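Side-chain contacts in glucose-1-phosphate thymidylyltransferase (Bacillus anthracis, PDB 4ECM), which catalyses the reaction of dTTP with glucose 1-phosphate to give dTDP-glucose and pyrophosphate, the first step of dTDP-L-rhamnose biosynthesis: residues S36-Y39 and P40-K43; Y63-Q67 and C68-D72; D137-R140 and P141-E145; Y190-T193 and G194-Y198. One frame throughout, in Å; residues are numbered along the deposited sequence.

Interaction 1: residues S36-Y39 and P40-K43; sequences SRLY and PITK. With POP (pyrophosphate 2-), chain C; DAU (2'deoxy-thymidine-5'-diphospho-alpha-D-glucose), chain B.
The glycine-rich signature loop of the sugar nucleotidyltransferases, which follows strand 25-30, ends in a 3-10 turn and a type I beta turn, and Y39 and P40 sit at the joint with a cis peptide bond between them. That bond folds the proline back against the tyrosine: P40 CA lies over one face of the Y39 ring, 3.7 Å from its centroid, in a CH-pi contact. Farther along the ring, the extended K43 chain crosses obliquely, its CD 3.5 Å from Y39 OH, while its NZ goes on to bond F88 O of the second subunit. On the buried side, T42 CG2 packs 3.7 Å from L38 CB, and T42 OG1 hydrogen-bonds G35 O. I41 N gives L38 O a weak hydrogen bond. S36 and R37 of the 3-10 turn bind pyrophosphate. S36 OG donates to its O1 over 2.7 Å and R37 N to its O2 over 2.7 Å. A bend at chi3 (-71°) brings the R37 guanidinium edge-on to the phosphates, where NH2 reaches pyrophosphate O3 and O1P of dTDP-glucose, 2.7 Å each, and NE adds a bond to O3. With K47 also on pyrophosphate, R37 bridges the two products, probably across the place where the bond to pyrophosphate is broken, consistent with neutralising charge that builds up on the phosphates during nucleotidyl transfer.

Interaction 2: residues Y63-Q67 and C68-D72; sequences YKLKQ and CDITD
Where helix 57-67 runs out, C68 N donates to L65 O at 2.9 Å, with a rather bent N-H...O angle of 136°. D69 follows with positive phi (64°), the C-prime residue of a Schellman motif. Its N points back to K66 O at 2.7 Å, and its carboxylate OD1 turns off to a salt bridge with R140. I70 N then closes the motif on L65 O at 3.0 Å, a straighter bond than that of C68, arriving on the opposite face of the carbonyl plane. I70 also brings the hydrophobic part of the motif: its CG1 stands anti to the carbonyl carbon (chi1 -62°) and carries CD1 to 4.1 Å from L65 CD2, the two chains meeting at a slant. Both reach V127 of strand 125-130. Beyond I70 the chain enters strand 72-77. The carbonyl of L65 is therefore gripped by two N-H groups, one on each face, and that of K66 by one, which satisfies acceptors that the ending helix would otherwise leave without partners.

Interaction 3: residues D137-R140 and P141-E145; sequences DDIR and PYVEE
Y142 lays its ring back alongside the backbone of D138 and I139, CE2 3.6 Å from D138 O, and its OH donates to D137 OD2 over 2.6 Å. The carboxylate oxygen lies at the ring edge, near its plane. It is met on its anti side and 34° out of the carboxylate plane; the other oxygen, OD1, is taken by S238 OG and G239 N, so the group is held at both ends. R140 and E144, four residues apart and so one helical turn, meet through carbon: E144 OE2 rests 3.2 Å from R140 CG. With CG anti to the backbone N (chi1 -179°), R140 leads out past E144, whose OE2 stays 4.1 Å from NH2, too far for a salt bridge. R140 NH1 goes instead to Q67 O. In the backbone, E144 N bonds R140 O at 2.8 Å, and the I139 carbonyl takes V143 N at 3.0 Å as helix 140-147 begins. P141 sits in the first turn, where a proline costs no helical N-H bond.

Interaction 4: residues Y190-T193 and G194-Y198; sequences YAVT and GIYLY. With DAU (2'deoxy-thymidine-5'-diphospho-alpha-D-glucose), chain B.
A weak backbone hydrogen bond runs from I195 N to T193 O, and a second polar link may come from a water near T193 O and I195 O. Other hydrogen bonds reach the sugar: V192 O accepts from O4 of the glucose of dTDP-glucose at 2.7 Å, and also from a different water at 2.9 Å. That water is shared with Y196 OH (2.6 Å) and glucose O3, and it lies in the plane of the Y196 ring at its edge, so V192 and Y196 reach the sugar partly through one bridge. In the packing, T193 lies on I195: chi1 of 66° sets OG1 between the backbone N and the carbonyl carbon, 3.3 Å from I195 CD1, while its polar partner is L156 O. T193 O also approaches Y196 CE1 obliquely, at 3.3 Å. G194 C stands over one face of the Y196 ring near its margin, 3.7 Å away, and CE1 meets V192 CG1 at 4.3 Å. The strand changes direction at G194, and the segments 190-193 and 195-198 run at 64° to each other. Before the bend V192 bonds to G167 of strand 167-172; after it Y196 packs against helix 219-228 and L130 of strand 125-130.

How the interactions relate
The four contacts follow one another along a single nucleotidyltransferase chain built round a mixed sheet. Interactions 1 and 4 work at the ligands from two ends: their centres are 25 Å apart, yet both touch dTDP-glucose, one at its nucleotide phosphate, the other at its glucose. Interactions 2 and 3 lie away from the site, their centres 11 Å apart, and they join directly: K64 NZ meets D137 O at 2.8 Å, and with the bonds of R140 this ties the end of helix 57-67 to the start of helix 140-147. That second helix in turn packs V143 on L197 of strand 190-198, linking the pair to the strand that contributes V192 to the glucose-binding part of the pocket.

Interaction 1: residues S36-Y39 and P40-K43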
loop_
_atom_site.group_PDB
_atom_site.type_symbol
_atom_site.label_atom_id
_atom_site.label_comp_id
_atom_site.label_asym_id
_atom_site.label_seq_id
_atom_site.Cartn_x
_atom_site.Cartn_y
_atom_site.Cartn_z
ATOM N N SER A 36 -8.822 -17.095 3.965
ATOM C CA SER A 36 -9.459 -17.216 5.279
ATOM C C SER A 36 -8.910 -18.362 6.114
ATOM O O SER A 36 -8.737 -18.205 7.314
ATOM C CB SER A 36 -10.994 -17.336 5.155
ATOM O OG SER A 36 -11.371 -18.520 4.463
ATOM N N ARG A 37 -8.632 -19.506 5.496
ATOM C CA ARG A 37 -8.074 -20.645 6.240
ATOM C C ARG A 37 -6.763 -20.328 6.958
ATOM O O ARG A 37 -6.476 -20.907 7.993
ATOM C CB ARG A 37 -7.856 -21.852 5.326
ATOM C CG ARG A 37 -9.083 -22.737 5.146
ATOM C CD ARG A 37 -8.836 -23.832 4.128
ATOM N NE ARG A 37 -8.757 -23.271 2.783
ATOM C CZ ARG A 37 -8.399 -23.943 1.689
ATOM N NH1 ARG A 37 -8.049 -25.229 1.764
ATOM N NH2 ARG A 37 -8.369 -23.315 0.511
ATOM N N LEU A 38 -5.964 -19.425 6.395
ATOM C CA LEU A 38 -4.687 -19.051 6.988
ATOM C C LEU A 38 -4.757 -17.798 7.879
ATOM O O LEU A 38 -3.747 -17.369 8.417
ATOM C CB LEU A 38 -3.654 -18.836 5.885
ATOM C CG LEU A 38 -3.315 -20.061 5.038
ATOM C CD1 LEU A 38 -2.372 -19.691 3.892
ATOM C CD2 LEU A 38 -2.713 -21.145 5.910
ATOM N N TYR A 39 -5.940 -17.227 8.055
ATOM C CA TYR A 39 -6.074 -16.006 8.854
ATOM C C TYR A 39 -5.546 -16.271 10.279
ATOM O O TYR A 39 -5.807 -17.325 10.841
ATOM C CB TYR A 39 -7.531 -15.526 8.851
ATOM C CG TYR A 39 -7.721 -14.106 9.349
ATOM C CD1 TYR A 39 -7.678 -13.015 8.464
ATOM C CD2 TYR A 39 -7.937 -13.848 10.706
ATOM C CE1 TYR A 39 -7.848 -11.709 8.927
ATOM C CE2 TYR A 39 -8.113 -12.554 11.176
ATOM C CZ TYR A 39 -8.069 -11.489 10.296
ATOM O OH TYR A 39 -8.246 -10.212 10.800
ATOM N N PRO A 40 -4.810 -15.316 10.875
ATOM C CA PRO A 40 -4.425 -13.967 10.463
ATOM C C PRO A 40 -3.120 -13.754 9.682
ATOM O O PRO A 40 -2.800 -12.609 9.384
ATOM C CB PRO A 40 -4.300 -13.252 11.812
ATOM C CG PRO A 40 -3.761 -14.282 12.703
ATOM C CD PRO A 40 -4.343 -15.597 12.246
ATOM N N ILE A 41 -2.360 -14.789 9.335
ATOM C CA ILE A 41 -1.110 -14.526 8.605
ATOM C C ILE A 41 -1.391 -13.962 7.218
ATOM O O ILE A 41 -0.460 -13.494 6.548
ATOM C CB ILE A 41 -0.145 -15.748 8.518
ATOM C CG1 ILE A 41 -0.775 -16.921 7.756
ATOM C CG2 ILE A 41 0.286 -16.189 9.909
ATOM C CD1 ILE A 41 0.181 -18.127 7.540
ATOM N N THR A 42 -2.667 -14.002 6.801
ATOM C CA THR A 42 -3.123 -13.472 5.508
ATOM C C THR A 42 -4.021 -12.240 5.681
ATOM O O THR A 42 -4.731 -11.849 4.759
ATOM C CB THR A 42 -3.908 -14.546 4.677
ATOM O OG1 THR A 42 -4.896 -15.172 5.511
ATOM C CG2 THR A 42 -2.956 -15.618 4.091
ATOM N N LYS A 43 -3.976 -11.628 6.856
ATOM C CA LYS A 43 -4.788 -10.441 7.153
ATOM C C LYS A 43 -4.463 -9.285 6.235
ATOM O O LYS A 43 -5.351 -8.598 5.747
ATOM C CB LYS A 43 -4.542 -9.997 8.600
ATOM C CG LYS A 43 -5.313 -8.756 9.069
ATOM C CD LYS A 43 -5.122 -8.581 10.603
ATOM C CE LYS A 43 -5.835 -7.368 11.185
ATOM N NZ LYS A 43 -5.560 -7.239 12.676
HETATM P P1 POP C . -9.331 -19.754 1.606
HETATM O O1 POP C . -10.588 -19.005 1.966
HETATM O O2 POP C . -8.444 -19.937 2.809
HETATM O O3 POP C . -9.736 -21.104 1.080
HETATM O O POP C . -8.537 -18.907 0.476
HETATM P P2 POP C . -8.006 -19.570 -0.906
HETATM O O4 POP C . -7.263 -20.844 -0.576
HETATM O O5 POP C . -7.056 -18.615 -1.584
HETATM O O6 POP C . -9.165 -19.912 -1.834
HETATM O O6 DAU B . -5.102 -28.073 -4.630
HETATM C C6 DAU B . -5.745 -28.957 -5.550
HETATM C C5 DAU B . -7.254 -28.779 -5.460
HETATM O O5 DAU B . -7.536 -27.403 -5.696
HETATM C C4 DAU B . -7.992 -29.667 -6.468
HETATM O O4 DAU B . -7.781 -31.044 -6.180
HETATM C C3 DAU B . -9.495 -29.399 -6.483
HETATM O O3 DAU B . -10.095 -30.179 -7.539
HETATM C C2 DAU B . -9.713 -27.899 -6.710
HETATM O O2 DAU B . -11.110 -27.562 -6.626
HETATM C C1 DAU B . -8.929 -27.069 -5.700
HETATM O O1 DAU B . -9.480 -27.275 -4.404
HETATM P P2 DAU B . -9.270 -26.183 -3.234
HETATM O O3P DAU B . -7.872 -26.265 -2.670
HETATM O O4P DAU B . -10.470 -26.283 -2.334
HETATM O OPP DAU B . -9.334 -24.791 -4.056
HETATM P P DAU B . -9.152 -23.364 -3.338
HETATM O O1P DAU B . -8.204 -23.513 -2.172
HETATM O O2P DAU B . -10.501 -22.772 -3.146
HETATM O "O5'" DAU B . -8.368 -22.511 -4.460
HETATM C "C5'" DAU B . -7.020 -22.820 -4.748
HETATM C "C4'" DAU B . -6.270 -21.717 -5.494
HETATM O "O4'" DAU B . -7.022 -21.103 -6.539
HETATM C "C3'" DAU B . -5.764 -20.620 -4.582
HETATM O "O3'" DAU B . -4.360 -20.530 -4.838
HETATM C "C2'" DAU B . -6.473 -19.359 -5.016
HETATM C "C1'" DAU B . -7.028 -19.698 -6.392
HETATM N N11 DAU B . -8.437 -19.341 -6.626
HETATM C C61 DAU B . -9.419 -19.890 -5.763
HETATM C C51 DAU B . -10.689 -19.351 -5.705
HETATM C C5A DAU B . -11.757 -20.015 -4.861
HETATM C C21 DAU B . -8.718 -18.112 -7.254
HETATM O O21 DAU B . -7.761 -17.552 -8.010
HETATM N N31 DAU B . -9.954 -17.556 -7.222
HETATM C C41 DAU B . -10.947 -18.110 -6.478
HETATM O O41 DAU B . -12.169 -17.532 -6.441
#

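Interaction 2: residues Y63-Q67 and C68-D72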
loop_
_atom_site.group_PDB
_atom_site.type_symbol
_atom_site.label_atom_id
_atom_site.label_comp_id
_atom_site.label_asym_id
_atom_site.label_seq_id
_atom_site.Cartn_x
_atom_site.Cartn_y
_atom_site.Cartn_z
ATOM N N TYR A 63 8.314 -19.810 -12.060
ATOM C CA TYR A 63 9.480 -20.565 -12.486
ATOM C C TYR A 63 9.060 -21.839 -13.244
ATOM O O TYR A 63 9.701 -22.197 -14.226
ATOM C CB TYR A 63 10.359 -20.915 -11.284
ATOM C CG TYR A 63 11.756 -21.429 -11.647
ATOM C CD1 TYR A 63 12.793 -20.533 -11.913
ATOM C CD2 TYR A 63 12.039 -22.791 -11.699
ATOM C CE1 TYR A 63 14.064 -20.980 -12.235
ATOM C CE2 TYR A 63 13.310 -23.253 -12.026
ATOM C CZ TYR A 63 14.317 -22.341 -12.290
ATOM O OH TYR A 63 15.585 -22.764 -12.608
ATOM N N LYS A 64 7.996 -22.520 -12.789
ATOM C CA LYS A 64 7.519 -23.715 -13.484
ATOM C C LYS A 64 7.184 -23.407 -14.941
ATOM O O LYS A 64 7.538 -24.163 -15.841
ATOM C CB LYS A 64 6.267 -24.301 -12.824
ATOM C CG LYS A 64 6.478 -24.987 -11.511
ATOM C CD LYS A 64 7.339 -26.253 -11.635
ATOM C CE LYS A 64 7.534 -26.867 -10.261
ATOM N NZ LYS A 64 8.556 -27.910 -10.239
ATOM N N LEU A 65 6.473 -22.308 -15.157
ATOM C CA LEU A 65 6.079 -21.904 -16.504
ATOM C C LEU A 65 7.300 -21.448 -17.311
ATOM O O LEU A 65 7.501 -21.861 -18.458
ATOM C CB LEU A 65 5.004 -20.818 -16.441
ATOM C CG LEU A 65 3.651 -21.266 -15.872
ATOM C CD1 LEU A 65 2.772 -20.075 -15.491
ATOM C CD2 LEU A 65 2.923 -22.217 -16.853
ATOM N N LYS A 66 8.142 -20.633 -16.705
ATOM C CA LYS A 66 9.318 -20.154 -17.405
ATOM C C LYS A 66 10.193 -21.315 -17.894
ATOM O O LYS A 66 10.667 -21.297 -19.028
ATOM C CB LYS A 66 10.172 -19.263 -16.528
ATOM C CG LYS A 66 11.370 -18.696 -17.295
ATOM C CD LYS A 66 12.349 -18.046 -16.382
ATOM C CE LYS A 66 13.517 -17.452 -17.169
ATOM N NZ LYS A 66 14.521 -16.853 -16.249
ATOM N N GLN A 67 10.405 -22.306 -17.028
ATOM C CA GLN A 67 11.201 -23.479 -17.376
ATOM C C GLN A 67 10.673 -24.212 -18.593
ATOM O O GLN A 67 11.437 -24.900 -19.264
ATOM C CB GLN A 67 11.317 -24.448 -16.203
ATOM C CG GLN A 67 12.241 -23.964 -15.087
ATOM C CD GLN A 67 13.686 -23.733 -15.556
ATOM O OE1 GLN A 67 14.041 -22.641 -16.044
ATOM N NE2 GLN A 67 14.532 -24.746 -15.361
ATOM N N CYS A 68 9.385 -24.072 -18.864
ATOM C CA CYS A 68 8.791 -24.685 -20.027
ATOM C C CYS A 68 8.734 -23.703 -21.230
ATOM O O CYS A 68 8.079 -23.969 -22.232
ATOM C CB CYS A 68 7.389 -25.152 -19.680
ATOM S SG CYS A 68 6.881 -26.391 -20.796
ATOM N N ASP A 69 9.433 -22.578 -21.123
ATOM C CA ASP A 69 9.444 -21.554 -22.183
ATOM C C ASP A 69 8.042 -20.944 -22.391
ATOM O O ASP A 69 7.707 -20.498 -23.475
ATOM C CB ASP A 69 10.041 -22.084 -23.506
ATOM C CG ASP A 69 11.508 -22.455 -23.364
ATOM O OD1 ASP A 69 11.925 -23.515 -23.888
ATOM O OD2 ASP A 69 12.235 -21.692 -22.693
ATOM N N ILE A 70 7.223 -20.962 -21.340
ATOM C CA ILE A 70 5.930 -20.331 -21.378
ATOM C C ILE A 70 6.186 -18.996 -20.710
ATOM O O ILE A 70 6.333 -18.920 -19.478
ATOM C CB ILE A 70 4.867 -21.128 -20.650
ATOM C CG1 ILE A 70 4.692 -22.491 -21.330
ATOM C CG2 ILE A 70 3.549 -20.361 -20.669
ATOM C CD1 ILE A 70 3.660 -23.380 -20.681
ATOM N N THR A 71 6.264 -17.951 -21.536
ATOM C CA THR A 71 6.620 -16.610 -21.075
ATOM C C THR A 71 5.488 -15.572 -21.073
ATOM O O THR A 71 5.649 -14.521 -20.461
ATOM C CB THR A 71 7.789 -16.076 -21.899
ATOM O OG1 THR A 71 7.433 -16.067 -23.290
ATOM C CG2 THR A 71 9.027 -16.966 -21.698
ATOM N N ASP A 72 4.389 -15.841 -21.782
ATOM C CA ASP A 72 3.212 -14.959 -21.792
ATOM C C ASP A 72 2.305 -15.494 -20.695
ATOM O O ASP A 72 1.635 -16.509 -20.870
ATOM C CB ASP A 72 2.487 -14.987 -23.146
ATOM C CG ASP A 72 3.318 -14.396 -24.282
ATOM O OD1 ASP A 72 4.047 -13.411 -24.063
ATOM O OD2 ASP A 72 3.228 -14.915 -25.411
#

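Interaction 3: residues D137-R140 and P141-E145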
loop_
_atom_site.group_PDB
_atom_site.type_symbol
_atom_site.label_atom_id
_atom_site.label_comp_id
_atom_site.label_asym_id
_atom_site.label_seq_id
_atom_site.Cartn_x
_atom_site.Cartn_y
_atom_site.Cartn_z
ATOM N N ASP A 137 8.010 -31.913 -9.861
ATOM C CA ASP A 137 8.137 -32.228 -11.283
ATOM C C ASP A 137 8.291 -31.013 -12.180
ATOM O O ASP A 137 7.702 -29.963 -11.909
ATOM C CB ASP A 137 6.895 -32.965 -11.782
ATOM C CG ASP A 137 6.926 -34.449 -11.509
ATOM O OD1 ASP A 137 7.890 -34.960 -10.882
ATOM O OD2 ASP A 137 5.972 -35.113 -11.968
ATOM N N ASP A 138 9.066 -31.178 -13.257
ATOM C CA ASP A 138 9.131 -30.190 -14.320
ATOM C C ASP A 138 7.817 -30.431 -15.080
ATOM O O ASP A 138 7.366 -31.560 -15.172
ATOM C CB ASP A 138 10.288 -30.443 -15.312
ATOM C CG ASP A 138 11.683 -30.285 -14.692
ATOM O OD1 ASP A 138 11.819 -29.604 -13.652
ATOM O OD2 ASP A 138 12.649 -30.834 -15.289
ATOM N N ILE A 139 7.211 -29.386 -15.634
ATOM C CA ILE A 139 5.954 -29.572 -16.373
ATOM C C ILE A 139 6.170 -29.849 -17.856
ATOM O O ILE A 139 5.256 -30.323 -18.526
ATOM C CB ILE A 139 4.994 -28.366 -16.242
ATOM C CG1 ILE A 139 5.623 -27.110 -16.865
ATOM C CG2 ILE A 139 4.600 -28.172 -14.791
ATOM C CD1 ILE A 139 4.694 -25.902 -16.904
ATOM N N ARG A 140 7.366 -29.555 -18.363
ATOM C CA ARG A 140 7.672 -29.744 -19.787
ATOM C C ARG A 140 7.229 -31.059 -20.402
ATOM O O ARG A 140 6.626 -31.059 -21.466
ATOM C CB ARG A 140 9.166 -29.496 -20.084
ATOM C CG ARG A 140 9.549 -29.653 -21.573
ATOM C CD ARG A 140 11.057 -29.398 -21.804
ATOM N NE ARG A 140 11.441 -28.022 -21.471
ATOM C CZ ARG A 140 11.443 -27.010 -22.339
ATOM N NH1 ARG A 140 11.796 -25.792 -21.948
ATOM N NH2 ARG A 140 11.096 -27.208 -23.597
ATOM N N PRO A 141 7.530 -32.188 -19.751
ATOM C CA PRO A 141 7.114 -33.448 -20.374
ATOM C C PRO A 141 5.615 -33.527 -20.619
ATOM O O PRO A 141 5.184 -34.082 -21.637
ATOM C CB PRO A 141 7.570 -34.515 -19.367
ATOM C CG PRO A 141 8.736 -33.877 -18.654
ATOM C CD PRO A 141 8.373 -32.403 -18.557
ATOM N N TYR A 142 4.839 -32.948 -19.704
ATOM C CA TYR A 142 3.388 -32.948 -19.810
ATOM C C TYR A 142 2.911 -31.944 -20.867
ATOM O O TYR A 142 1.978 -32.232 -21.641
ATOM C CB TYR A 142 2.764 -32.630 -18.460
ATOM C CG TYR A 142 3.324 -33.472 -17.335
ATOM C CD1 TYR A 142 3.254 -34.866 -17.379
ATOM C CD2 TYR A 142 3.906 -32.877 -16.226
ATOM C CE1 TYR A 142 3.775 -35.647 -16.346
ATOM C CE2 TYR A 142 4.419 -33.644 -15.173
ATOM C CZ TYR A 142 4.352 -35.015 -15.240
ATOM O OH TYR A 142 4.863 -35.752 -14.225
ATOM N N VAL A 143 3.554 -30.783 -20.909
ATOM C CA VAL A 143 3.218 -29.773 -21.894
ATOM C C VAL A 143 3.524 -30.303 -23.313
ATOM O O VAL A 143 2.724 -30.137 -24.218
ATOM C CB VAL A 143 3.948 -28.452 -21.629
ATOM C CG1 VAL A 143 3.740 -27.476 -22.781
ATOM C CG2 VAL A 143 3.488 -27.859 -20.307
ATOM N N GLU A 144 4.660 -30.972 -23.479
ATOM C CA GLU A 144 5.036 -31.561 -24.770
ATOM C C GLU A 144 4.037 -32.603 -25.246
ATOM O O GLU A 144 3.705 -32.639 -26.435
ATOM C CB GLU A 144 6.430 -32.187 -24.699
ATOM C CG GLU A 144 7.532 -31.166 -24.562
ATOM C CD GLU A 144 8.902 -31.792 -24.327
ATOM O OE1 GLU A 144 8.973 -33.001 -23.998
ATOM O OE2 GLU A 144 9.899 -31.054 -24.466
ATOM N N GLU A 145 3.582 -33.469 -24.343
ATOM C CA GLU A 145 2.563 -34.454 -24.704
ATOM C C GLU A 145 1.287 -33.770 -25.103
ATOM O O GLU A 145 0.665 -34.146 -26.091
ATOM C CB GLU A 145 2.209 -35.403 -23.569
ATOM C CG GLU A 145 3.066 -36.616 -23.441
ATOM C CD GLU A 145 2.525 -37.604 -22.394
ATOM O OE1 GLU A 145 1.292 -37.674 -22.174
ATOM O OE2 GLU A 145 3.353 -38.324 -21.808
#

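Interaction 4: residues Y190-T193 and G194-Y198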
loop_
_atom_site.group_PDB
_atom_site.type_symbol
_atom_site.label_atom_id
_atom_site.label_comp_id
_atom_site.label_asym_id
_atom_site.label_seq_id
_atom_site.Cartn_x
_atom_site.Cartn_y
_atom_site.Cartn_z
ATOM N N TYR A 190 -6.430 -40.945 -5.936
ATOM C CA TYR A 190 -5.854 -40.108 -6.993
ATOM C C TYR A 190 -6.398 -38.685 -6.960
ATOM O O TYR A 190 -7.490 -38.437 -7.448
ATOM C CB TYR A 190 -6.155 -40.677 -8.374
ATOM C CG TYR A 190 -5.492 -42.002 -8.693
ATOM C CD1 TYR A 190 -4.115 -42.091 -8.924
ATOM C CD2 TYR A 190 -6.256 -43.158 -8.833
ATOM C CE1 TYR A 190 -3.509 -43.333 -9.247
ATOM C CE2 TYR A 190 -5.671 -44.387 -9.156
ATOM C CZ TYR A 190 -4.307 -44.478 -9.360
ATOM O OH TYR A 190 -3.774 -45.723 -9.692
ATOM N N ALA A 191 -5.640 -37.755 -6.385
ATOM C CA ALA A 191 -6.041 -36.358 -6.350
ATOM C C ALA A 191 -5.756 -35.703 -7.686
ATOM O O ALA A 191 -4.688 -35.909 -8.265
ATOM C CB ALA A 191 -5.287 -35.608 -5.238
ATOM N N VAL A 192 -6.713 -34.924 -8.189
ATOM C CA VAL A 192 -6.523 -34.171 -9.430
ATOM C C VAL A 192 -5.910 -32.842 -8.983
ATOM O O VAL A 192 -6.587 -31.986 -8.395
ATOM C CB VAL A 192 -7.848 -33.971 -10.204
ATOM C CG1 VAL A 192 -7.622 -33.154 -11.486
ATOM C CG2 VAL A 192 -8.468 -35.308 -10.550
ATOM N N THR A 193 -4.619 -32.691 -9.240
ATOM C CA THR A 193 -3.886 -31.516 -8.805
ATOM C C THR A 193 -4.335 -30.262 -9.517
ATOM O O THR A 193 -5.025 -30.329 -10.532
ATOM C CB THR A 193 -2.391 -31.651 -9.071
ATOM O OG1 THR A 193 -2.167 -31.687 -10.483
ATOM C CG2 THR A 193 -1.843 -32.907 -8.418
ATOM N N GLY A 194 -3.890 -29.120 -8.982
ATOM C CA GLY A 194 -4.208 -27.815 -9.523
ATOM C C GLY A 194 -3.300 -27.345 -10.651
ATOM O O GLY A 194 -2.900 -26.172 -10.681
ATOM N N ILE A 195 -2.961 -28.256 -11.561
ATOM C CA ILE A 195 -2.169 -27.932 -12.738
ATOM C C ILE A 195 -2.982 -28.479 -13.881
ATOM O O ILE A 195 -3.118 -29.693 -14.011
ATOM C CB ILE A 195 -0.779 -28.576 -12.766
ATOM C CG1 ILE A 195 0.046 -28.211 -11.524
ATOM C CG2 ILE A 195 -0.021 -28.115 -14.029
ATOM C CD1 ILE A 195 -0.372 -28.895 -10.261
ATOM N N TYR A 196 -3.548 -27.583 -14.682
ATOM C CA TYR A 196 -4.447 -27.955 -15.761
ATOM C C TYR A 196 -3.933 -27.495 -17.127
ATOM O O TYR A 196 -3.414 -26.384 -17.272
ATOM C CB TYR A 196 -5.819 -27.312 -15.510
ATOM C CG TYR A 196 -6.340 -27.539 -14.112
ATOM C CD1 TYR A 196 -6.841 -28.773 -13.726
ATOM C CD2 TYR A 196 -6.334 -26.522 -13.176
ATOM C CE1 TYR A 196 -7.305 -28.985 -12.439
ATOM C CE2 TYR A 196 -6.807 -26.727 -11.887
ATOM C CZ TYR A 196 -7.287 -27.954 -11.527
ATOM O OH TYR A 196 -7.741 -28.152 -10.243
ATOM N N LEU A 197 -4.071 -28.359 -18.128
ATOM C CA LEU A 197 -3.681 -28.006 -19.472
ATOM C C LEU A 197 -4.952 -28.046 -20.300
ATOM O O LEU A 197 -5.612 -29.091 -20.361
ATOM C CB LEU A 197 -2.586 -28.925 -20.022
ATOM C CG LEU A 197 -1.268 -28.965 -19.216
ATOM C CD1 LEU A 197 -1.370 -29.941 -18.032
ATOM C CD2 LEU A 197 -0.096 -29.356 -20.065
ATOM N N TYR A 198 -5.309 -26.900 -20.900
ATOM C CA TYR A 198 -6.559 -26.759 -21.686
ATOM C C TYR A 198 -6.386 -26.144 -23.075
ATOM O O TYR A 198 -5.437 -25.392 -23.325
ATOM C CB TYR A 198 -7.557 -25.839 -20.971
ATOM C CG TYR A 198 -8.053 -26.286 -19.617
ATOM C CD1 TYR A 198 -8.684 -27.511 -19.461
ATOM C CD2 TYR A 198 -7.971 -25.450 -18.517
ATOM C CE1 TYR A 198 -9.163 -27.928 -18.234
ATOM C CE2 TYR A 198 -8.467 -25.853 -17.261
ATOM C CZ TYR A 198 -9.057 -27.100 -17.133
ATOM O OH TYR A 198 -9.550 -27.534 -15.921
HETATM O O6 DAU B . -5.102 -28.073 -4.630
HETATM C C6 DAU B . -5.745 -28.957 -5.550
HETATM C C5 DAU B . -7.254 -28.779 -5.460
HETATM O O5 DAU B . -7.536 -27.403 -5.696
HETATM C C4 DAU B . -7.992 -29.667 -6.468
HETATM O O4 DAU B . -7.781 -31.044 -6.180
HETATM C C3 DAU B . -9.495 -29.399 -6.483
HETATM O O3 DAU B . -10.095 -30.179 -7.539
HETATM C C2 DAU B . -9.713 -27.899 -6.710
HETATM O O2 DAU B . -11.110 -27.562 -6.626
HETATM C C1 DAU B . -8.929 -27.069 -5.700
HETATM O O1 DAU B . -9.480 -27.275 -4.404
HETATM P P2 DAU B . -9.270 -26.183 -3.234
HETATM O O3P DAU B . -7.872 -26.265 -2.670
HETATM O O4P DAU B . -10.470 -26.283 -2.334
HETATM O OPP DAU B . -9.334 -24.791 -4.056
HETATM P P DAU B . -9.152 -23.364 -3.338
HETATM O O1P DAU B . -8.204 -23.513 -2.172
HETATM O O2P DAU B . -10.501 -22.772 -3.146
HETATM O "O5'" DAU B . -8.368 -22.511 -4.460
HETATM C "C5'" DAU B . -7.020 -22.820 -4.748
HETATM C "C4'" DAU B . -6.270 -21.717 -5.494
HETATM O "O4'" DAU B . -7.022 -21.103 -6.539
HETATM C "C3'" DAU B . -5.764 -20.620 -4.582
HETATM O "O3'" DAU B . -4.360 -20.530 -4.838
HETATM C "C2'" DAU B . -6.473 -19.359 -5.016
HETATM C "C1'" DAU B . -7.028 -19.698 -6.392
HETATM N N11 DAU B . -8.437 -19.341 -6.626
HETATM C C61 DAU B . -9.419 -19.890 -5.763
HETATM C C51 DAU B . -10.689 -19.351 -5.705
HETATM C C5A DAU B . -11.757 -20.015 -4.861
HETATM C C21 DAU B . -8.718 -18.112 -7.254
HETATM O O21 DAU B . -7.761 -17.552 -8.010
HETATM N N31 DAU B . -9.954 -17.556 -7.222
HETATM C C41 DAU B . -10.947 -18.110 -6.478
HETATM O O41 DAU B . -12.169 -17.532 -6.441
HETATM O O HOH W 1 -8.749 -30.467 -9.586
HETATM O O HOH W 2 -4.725 -31.506 -12.902
#